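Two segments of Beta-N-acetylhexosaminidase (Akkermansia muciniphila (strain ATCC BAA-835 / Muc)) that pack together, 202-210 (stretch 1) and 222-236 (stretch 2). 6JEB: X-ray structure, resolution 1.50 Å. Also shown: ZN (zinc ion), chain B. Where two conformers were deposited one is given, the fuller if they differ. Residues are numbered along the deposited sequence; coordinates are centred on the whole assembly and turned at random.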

ATOM      1  N   PRO A 202      10.522  24.464  11.663  1.00 14.05           N
ATOM      2  CA  PRO A 202      11.866  24.575  11.075  1.00 14.33           C
ATOM      3  C   PRO A 202      12.963  24.223  12.057  1.00 14.42           C
ATOM      4  O   PRO A 202      14.044  23.774  11.643  1.00 15.12           O
ATOM      5  N   GLU A 203      12.702  24.391  13.358  1.00 15.41           N
ATOM      6  CA  GLU A 203      13.685  24.078  14.386  1.00 14.44           C
ATOM      7  C   GLU A 203      14.056  22.597  14.434  1.00 14.37           C
ATOM      8  O   GLU A 203      15.030  22.253  15.112  1.00 16.59           O
ATOM      9  N   PHE A 204      13.321  21.718  13.747  1.00 14.08           N
ATOM     10  CA  PHE A 204      13.680  20.302  13.715  1.00 13.66           C
ATOM     11  C   PHE A 204      14.768  19.987  12.693  1.00 13.68           C
ATOM     12  O   PHE A 204      15.182  18.827  12.599  1.00 15.43           O
ATOM     13  N   PHE A 205      15.244  20.975  11.938  1.00 13.69           N
ATOM     14  CA  PHE A 205      16.075  20.738  10.766  1.00 13.91           C
ATOM     15  C   PHE A 205      17.458  21.355  10.941  1.00 13.64           C
ATOM     16  O   PHE A 205      17.649  22.294  11.718  1.00 15.65           O
ATOM     17  N   CYS A 206      18.427  20.806  10.198  1.00 14.32           N
ATOM     18  CA  CYS A 206      19.808  21.275  10.299  1.00 15.07           C
ATOM     19  C   CYS A 206      19.923  22.754   9.953  1.00 16.06           C
ATOM     20  O   CYS A 206      20.704  23.490  10.577  1.00 17.66           O
ATOM     21  N   PHE A 207      19.173  23.202   8.947  1.00 15.76           N
ATOM     22  CA  PHE A 207      19.231  24.576   8.452  1.00 16.15           C
ATOM     23  C   PHE A 207      17.816  25.139   8.490  1.00 15.18           C
ATOM     24  O   PHE A 207      17.106  25.154   7.473  1.00 17.29           O
ATOM     25  N   PRO A 208      17.376  25.615   9.653  1.00 15.95           N
ATOM     26  CA  PRO A 208      15.996  26.100   9.780  1.00 16.50           C
ATOM     27  C   PRO A 208      15.732  27.291   8.868  1.00 17.86           C
ATOM     28  O   PRO A 208      16.518  28.244   8.801  1.00 19.41           O
ATOM     29  N   LYS A 209      14.607  27.222   8.162  1.00 17.28           N
ATOM     30  CA  LYS A 209      14.181  28.259   7.230  1.00 18.66           C
ATOM     31  C   LYS A 209      12.767  28.654   7.633  1.00 18.81           C
ATOM     32  O   LYS A 209      11.787  28.034   7.200  1.00 18.40           O
ATOM     33  N   PRO A 210      12.624  29.671   8.485  1.00 21.08           N
ATOM     34  CA  PRO A 210      11.276  30.062   8.939  1.00 23.10           C
ATOM     35  C   PRO A 210      10.333  30.450   7.813  1.00 22.85           C
ATOM     36  O   PRO A 210       9.112  30.340   7.987  1.00 23.90           O
ATOM     37  N   LYS A 222      15.712  18.469  -0.119  1.00 16.31           N
ATOM     38  CA  LYS A 222      16.920  18.070   0.594  1.00 17.81           C
ATOM     39  C   LYS A 222      16.802  18.234   2.103  1.00 16.25           C
ATOM     40  O   LYS A 222      17.773  17.960   2.819  1.00 18.10           O
ATOM     41  N   GLU A 223      15.645  18.668   2.607  1.00 15.33           N
ATOM     42  CA  GLU A 223      15.489  19.001   4.023  1.00 15.56           C
ATOM     43  C   GLU A 223      15.346  17.730   4.855  1.00 15.47           C
ATOM     44  O   GLU A 223      14.311  17.057   4.803  1.00 18.22           O
ATOM     45  N   LEU A 224      16.364  17.409   5.648  1.00 14.48           N
ATOM     46  CA  LEU A 224      16.316  16.269   6.552  1.00 13.58           C
ATOM     47  C   LEU A 224      16.210  16.761   7.990  1.00 13.40           C
ATOM     48  O   LEU A 224      16.867  17.738   8.371  1.00 15.22           O
ATOM     49  N   VAL A 225      15.392  16.078   8.799  1.00 13.08           N
ATOM     50  CA  VAL A 225      15.410  16.367  10.229  1.00 13.05           C
ATOM     51  C   VAL A 225      16.827  16.150  10.765  1.00 13.59           C
ATOM     52  O   VAL A 225      17.584  15.300  10.273  1.00 15.69           O
ATOM     53  N   CYS A 226      17.203  16.948  11.764  1.00 14.95           N
ATOM     54  CA  CYS A 226      18.550  16.880  12.314  1.00 14.46           C
ATOM     55  C   CYS A 226      18.569  15.909  13.487  1.00 14.98           C
ATOM     56  O   CYS A 226      17.933  16.185  14.513  1.00 15.13           O
ATOM     57  N   PRO A 227      19.278  14.779  13.398  1.00 14.40           N
ATOM     58  CA  PRO A 227      19.281  13.823  14.519  1.00 15.32           C
ATOM     59  C   PRO A 227      19.908  14.365  15.790  1.00 15.23           C
ATOM     60  O   PRO A 227      19.778  13.720  16.838  1.00 17.35           O
ATOM     61  N   GLN A 228      20.592  15.509  15.737  1.00 15.47           N
ATOM     62  CA  GLN A 228      21.243  16.027  16.935  1.00 15.63           C
ATOM     63  C   GLN A 228      20.312  16.838  17.816  1.00 17.52           C
ATOM     64  O   GLN A 228      20.709  17.222  18.923  1.00 18.85           O
ATOM     65  N   LYS A 229      19.089  17.098  17.376  1.00 17.47           N
ATOM     66  CA  LYS A 229      18.216  18.015  18.091  0.50 18.60           C
ATOM     67  C   LYS A 229      17.271  17.247  18.999  1.00 18.02           C
ATOM     68  O   LYS A 229      16.525  16.379  18.514  1.00 18.08           O
ATOM     69  N   PRO A 230      17.272  17.518  20.308  1.00 16.95           N
ATOM     70  CA  PRO A 230      16.400  16.753  21.210  1.00 17.94           C
ATOM     71  C   PRO A 230      14.933  16.890  20.875  1.00 17.01           C
ATOM     72  O   PRO A 230      14.159  15.954  21.118  1.00 17.32           O
ATOM     73  N   GLU A 231      14.517  18.034  20.327  1.00 17.91           N
ATOM     74  CA  GLU A 231      13.120  18.239  19.953  0.50 16.70           C
ATOM     75  C   GLU A 231      12.654  17.229  18.915  1.00 15.39           C
ATOM     76  O   GLU A 231      11.472  16.873  18.874  1.00 16.76           O
ATOM     77  N   VAL A 232      13.564  16.800  18.037  1.00 15.21           N
ATOM     78  CA  VAL A 232      13.212  15.825  17.007  1.00 15.38           C
ATOM     79  C   VAL A 232      12.789  14.514  17.655  1.00 15.36           C
ATOM     80  O   VAL A 232      11.770  13.916  17.292  1.00 15.31           O
ATOM     81  N   TRP A 233      13.556  14.062  18.650  1.00 15.25           N
ATOM     82  CA  TRP A 233      13.262  12.785  19.291  1.00 15.91           C
ATOM     83  C   TRP A 233      12.035  12.873  20.188  1.00 15.19           C
ATOM     84  O   TRP A 233      11.257  11.917  20.268  1.00 16.45           O
ATOM     85  N   LYS A 234      11.838  14.008  20.867  1.00 16.02           N
ATOM     86  CA  LYS A 234      10.603  14.187  21.621  0.80 15.99           C
ATOM     87  C   LYS A 234       9.401  14.189  20.688  1.00 14.20           C
ATOM     88  O   LYS A 234       8.356  13.603  21.007  1.00 15.52           O
ATOM     89  N   PHE A 235       9.538  14.824  19.522  1.00 13.82           N
ATOM     90  CA  PHE A 235       8.444  14.861  18.558  1.00 13.54           C
ATOM     91  C   PHE A 235       8.106  13.460  18.064  1.00 14.29           C
ATOM     92  O   PHE A 235       6.945  13.039  18.105  1.00 14.42           O
ATOM     93  N   TYR A 236       9.109  12.716  17.591  1.00 14.30           N
ATOM     94  CA  TYR A 236       8.794  11.395  17.053  1.00 13.50           C
ATOM     95  C   TYR A 236       8.296  10.440  18.131  1.00 14.46           C
ATOM     96  O   TYR A 236       7.460   9.578  17.841  1.00 14.90           O
TER

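The backbones of the two stretches meet at one point, a single bridge between Phe205 and Val225, and the side chains spread from it. The anchoring hydrogen bond runs from Cys226 N to Phe204 O, 2.9 Å and nearly straight. The same oxygen also takes a CA-H...O contact from Val225 CA at 3.4 Å.

The apolar packing is built on two consecutive phenylalanines, both in the m rotamer near -65°, that part company at chi2. Phe204 (chi2 -8°) leaves its backbone sideways, yet its ring ends against the helix that begins at Pro230. There its CB lies 3.8 Å from CG2 of Val232 (t), its CE1 sits 3.8 Å from CB of Glu231, and its CE2 comes within 3.5 Å of CG of Phe235. The two aromatic planes are inclined at 40°, with centroids 5.0 Å apart; Phe204 CE2 lies over a face of the Phe235 ring, and the CA-to-CB bond of Phe235 (t) points toward stretch 1. Glu231 and Val232, with Phe235 about one turn further on, thus all border the Phe204 ring. Phe205 (chi2 77°) has a CA-to-CB bond pointing away overall, but its ring returns to the other stretch. Val225 CG1 (chi1 m) makes a CH-pi contact over its face, 4.1 Å from the ring centroid, while Glu223 O lies at the ring edge, 3.8 Å from Phe205 CE2.

Zinc supplies a second link. Cys206 SG (m) and Cys226 SG (t) each bind it at 2.3 Å, and two ligands from elsewhere complete the set. The two cysteines that share the ion also touch, with Cys206 SG 3.6 Å from Cys226 CB. Cys226 SG also accepts a hydrogen bond from Gln228 N at 3.5 Å, within the type I turn that runs from Cys226 to Lys229.

Two lysines provide the polar ties, both pointing toward the opposite stretch. Lys229, at the N-cap position, reaches across with chi3 and chi4 both t, so that its NZ donates to Phe205 O at 2.8 Å and Glu203 O at 3.2 Å. Water 1 joins Lys229 NZ (2.6 Å) to Glu203 O (2.8 Å); water 2 accepts from Lys229 NZ at 2.8 Å and gives a weak bond to Cys206 O at 3.3 Å. Lys209 (m, t, t, p) makes a salt bridge from NZ to Glu223 OE2 at 2.7 Å and also donates from NZ to Phe207 O at 2.8 Å. Glu223 (m, m) points toward stretch 1, and water 3 links its OE1 (2.7 Å) to Phe207 N (2.9 Å).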

ATOM      1  CB  PRO A 202      11.937  26.047  10.646  1.00 15.97           C
ATOM      2  CG  PRO A 202      10.933  26.744  11.533  1.00 16.70           C
ATOM      3  CD  PRO A 202       9.812  25.756  11.679  1.00 14.77           C
ATOM      4  CB  GLU A 203      13.180  24.540  15.759  1.00 16.13           C
ATOM      5  CG  GLU A 203      11.876  23.869  16.227  1.00 18.27           C
ATOM      6  CD  GLU A 203      10.636  24.710  15.968  1.00 21.35           C
ATOM      7  OE1 GLU A 203      10.553  25.339  14.893  1.00 22.16           O
ATOM      8  OE2 GLU A 203       9.740  24.754  16.847  1.00 23.54           O
ATOM      9  CB  PHE A 204      12.465  19.425  13.376  1.00 13.27           C
ATOM     10  CG  PHE A 204      11.359  19.440  14.406  1.00 13.68           C
ATOM     11  CD1 PHE A 204      11.510  20.055  15.644  1.00 14.44           C
ATOM     12  CD2 PHE A 204      10.152  18.805  14.121  1.00 13.70           C
ATOM     13  CE1 PHE A 204      10.454  20.046  16.583  1.00 15.14           C
ATOM     14  CE2 PHE A 204       9.098  18.787  15.040  1.00 13.91           C
ATOM     15  CZ  PHE A 204       9.248  19.411  16.274  1.00 14.57           C
ATOM     16  CB  PHE A 205      15.376  21.266   9.505  1.00 13.53           C
ATOM     17  CG  PHE A 205      14.125  20.504   9.181  1.00 13.39           C
ATOM     18  CD1 PHE A 205      12.955  20.729   9.900  1.00 13.34           C
ATOM     19  CD2 PHE A 205      14.139  19.510   8.218  1.00 14.49           C
ATOM     20  CE1 PHE A 205      11.809  19.978   9.643  1.00 13.65           C
ATOM     21  CE2 PHE A 205      13.001  18.765   7.942  1.00 13.67           C
ATOM     22  CZ  PHE A 205      11.829  18.997   8.651  1.00 13.62           C
ATOM     23  CB  CYS A 206      20.706  20.466   9.360  1.00 14.81           C
ATOM     24  SG  CYS A 206      20.685  18.678   9.624  1.00 15.82           S
ATOM     25  CB  PHE A 207      19.867  24.635   7.061  1.00 17.27           C
ATOM     26  CG  PHE A 207      21.311  24.210   7.051  1.00 16.97           C
ATOM     27  CD1 PHE A 207      22.316  25.125   7.346  1.00 17.76           C
ATOM     28  CD2 PHE A 207      21.666  22.894   6.785  1.00 17.86           C
ATOM     29  CE1 PHE A 207      23.644  24.744   7.365  1.00 18.02           C
ATOM     30  CE2 PHE A 207      23.000  22.502   6.793  1.00 17.60           C
ATOM     31  CZ  PHE A 207      23.989  23.433   7.081  1.00 18.03           C
ATOM     32  CB  PRO A 208      15.887  26.482  11.262  1.00 17.51           C
ATOM     33  CG  PRO A 208      16.956  25.684  11.935  1.00 19.94           C
ATOM     34  CD  PRO A 208      18.088  25.629  10.941  1.00 17.37           C
ATOM     35  CB  LYS A 209      14.256  27.758   5.790  1.00 18.55           C
ATOM     36  CG  LYS A 209      15.679  27.388   5.355  1.00 21.46           C
ATOM     37  CD  LYS A 209      15.668  26.571   4.061  1.00 23.01           C
ATOM     38  CE  LYS A 209      17.034  26.014   3.730  1.00 25.50           C
ATOM     39  NZ  LYS A 209      17.424  24.959   4.693  1.00 21.16           N
ATOM     40  CB  PRO A 210      11.550  31.245   9.879  1.00 26.79           C
ATOM     41  CG  PRO A 210      12.950  31.037  10.344  1.00 29.84           C
ATOM     42  CD  PRO A 210      13.687  30.410   9.189  1.00 24.53           C
ATOM     43  CB  LYS A 222      18.128  18.882   0.100  1.00 21.16           C
ATOM     44  CG  LYS A 222      18.430  18.732  -1.382  1.00 26.80           C
ATOM     45  CD  LYS A 222      19.588  19.635  -1.797  1.00 32.24           C
ATOM     46  CE  LYS A 222      19.932  19.454  -3.268  1.00 36.64           C
ATOM     47  NZ  LYS A 222      21.045  20.351  -3.703  1.00 40.28           N
ATOM     48  CB  GLU A 223      14.272  19.903   4.205  1.00 17.48           C
ATOM     49  CG  GLU A 223      14.413  21.259   3.548  1.00 19.23           C
ATOM     50  CD  GLU A 223      15.511  22.093   4.179  1.00 22.80           C
ATOM     51  OE1 GLU A 223      15.823  21.867   5.369  1.00 24.31           O
ATOM     52  OE2 GLU A 223      16.061  22.976   3.489  1.00 23.48           O
ATOM     53  CB  LEU A 224      17.581  15.406   6.420  1.00 13.75           C
ATOM     54  CG  LEU A 224      17.976  14.916   5.023  1.00 15.04           C
ATOM     55  CD1 LEU A 224      19.085  13.884   5.116  1.00 16.22           C
ATOM     56  CD2 LEU A 224      16.785  14.332   4.274  1.00 16.43           C
ATOM     57  CB  VAL A 225      14.379  15.545  11.022  1.00 13.73           C
ATOM     58  CG1 VAL A 225      12.960  16.003  10.694  1.00 15.04           C
ATOM     59  CG2 VAL A 225      14.561  14.038  10.759  1.00 15.06           C
ATOM     60  CB  CYS A 226      19.008  18.257  12.768  1.00 14.51           C
ATOM     61  SG  CYS A 226      20.696  18.210  13.441  1.00 15.63           S
ATOM     62  CB  PRO A 227      20.091  12.634  13.976  1.00 17.00           C
ATOM     63  CG  PRO A 227      20.043  12.777  12.484  1.00 16.42           C
ATOM     64  CD  PRO A 227      20.022  14.267  12.235  1.00 15.74           C
ATOM     65  CB  GLN A 228      22.447  16.897  16.561  1.00 15.92           C
ATOM     66  CG  GLN A 228      23.286  16.358  15.400  1.00 16.91           C
ATOM     67  CD  GLN A 228      23.492  14.848  15.445  1.00 17.99           C
ATOM     68  OE1 GLN A 228      23.605  14.239  16.517  1.00 19.39           O
ATOM     69  NE2 GLN A 228      23.553  14.239  14.274  1.00 17.52           N
ATOM     70  CB  LYS A 229      17.434  18.864  17.099  0.50 20.82           C
ATOM     71  CG  LYS A 229      18.363  19.662  16.193  0.50 21.59           C
ATOM     72  CD  LYS A 229      17.753  20.985  15.799  0.50 21.65           C
ATOM     73  CE  LYS A 229      18.721  21.811  14.983  0.50 22.24           C
ATOM     74  NZ  LYS A 229      18.060  23.024  14.410  0.50 20.99           N
ATOM     75  CB  PRO A 230      16.720  17.333  22.596  1.00 19.74           C
ATOM     76  CG  PRO A 230      17.330  18.686  22.317  1.00 21.71           C
ATOM     77  CD  PRO A 230      18.080  18.524  21.022  1.00 19.23           C
ATOM     78  CB  GLU A 231      12.946  19.638  19.364  0.50 18.68           C
ATOM     79  CG  GLU A 231      13.188  20.774  20.329  0.50 20.32           C
ATOM     80  CD  GLU A 231      14.653  21.172  20.443  0.50 20.21           C
ATOM     81  OE1 GLU A 231      15.536  20.527  19.817  0.50 14.35           O
ATOM     82  OE2 GLU A 231      14.913  22.152  21.165  0.50 26.64           O
ATOM     83  CB  VAL A 232      14.395  15.625  16.039  1.00 16.30           C
ATOM     84  CG1 VAL A 232      14.195  14.382  15.193  1.00 18.88           C
ATOM     85  CG2 VAL A 232      14.563  16.853  15.164  1.00 17.81           C
ATOM     86  CB  TRP A 233      14.503  12.273  20.025  1.00 16.22           C
ATOM     87  CG  TRP A 233      15.598  12.086  19.040  1.00 16.01           C
ATOM     88  CD1 TRP A 233      16.720  12.849  18.900  1.00 16.63           C
ATOM     89  CD2 TRP A 233      15.632  11.121  17.982  1.00 16.45           C
ATOM     90  NE1 TRP A 233      17.461  12.403  17.836  1.00 18.13           N
ATOM     91  CE2 TRP A 233      16.817  11.340  17.256  1.00 16.74           C
ATOM     92  CE3 TRP A 233      14.774  10.091  17.582  1.00 18.19           C
ATOM     93  CZ2 TRP A 233      17.177  10.555  16.158  1.00 18.81           C
ATOM     94  CZ3 TRP A 233      15.131   9.310  16.496  1.00 19.70           C
ATOM     95  CH2 TRP A 233      16.325   9.546  15.795  1.00 18.97           C
ATOM     96  CB  LYS A 234      10.654  15.479  22.433  0.80 18.31           C
ATOM     97  CG  LYS A 234       9.462  15.660  23.361  0.80 24.79           C
ATOM     98  CD  LYS A 234       9.677  16.808  24.322  0.80 31.85           C
ATOM     99  CE  LYS A 234       8.493  16.962  25.279  0.80 35.83           C
ATOM    100  NZ  LYS A 234       8.558  18.227  26.053  0.80 39.76           N
ATOM    101  CB  PHE A 235       8.822  15.764  17.380  1.00 13.57           C
ATOM    102  CG  PHE A 235       7.839  15.721  16.239  1.00 12.99           C
ATOM    103  CD1 PHE A 235       6.564  16.253  16.385  1.00 14.46           C
ATOM    104  CD2 PHE A 235       8.199  15.175  15.018  1.00 13.55           C
ATOM    105  CE1 PHE A 235       5.656  16.226  15.334  1.00 14.36           C
ATOM    106  CE2 PHE A 235       7.297  15.151  13.950  1.00 13.78           C
ATOM    107  CZ  PHE A 235       6.028  15.674  14.109  1.00 14.33           C
ATOM    108  CB  TYR A 236       9.973  10.824  16.265  1.00 14.02           C
ATOM    109  CG  TYR A 236      10.135  11.473  14.906  1.00 14.01           C
ATOM    110  CD1 TYR A 236       9.064  11.575  14.024  1.00 15.56           C
ATOM    111  CD2 TYR A 236      11.358  11.982  14.506  1.00 16.04           C
ATOM    112  CE1 TYR A 236       9.214  12.169  12.781  1.00 14.71           C
ATOM    113  CE2 TYR A 236      11.519  12.574  13.272  1.00 17.74           C
ATOM    114  CZ  TYR A 236      10.442  12.663  12.409  1.00 14.31           C
ATOM    115  OH  TYR A 236      10.598  13.252  11.171  1.00 16.31           O
TER
HETATM  116 ZN    ZN B 501      22.024  18.331  11.517  1.00 16.03          ZN
HETATM  117  O   HOH W   1      16.747  24.145  16.295  1.00 37.16           O
HETATM  118  O   HOH W   2      20.603  24.008  13.853  1.00 29.64           O
HETATM  119  O   HOH W   3      17.926  21.553   6.969  1.00 16.16           O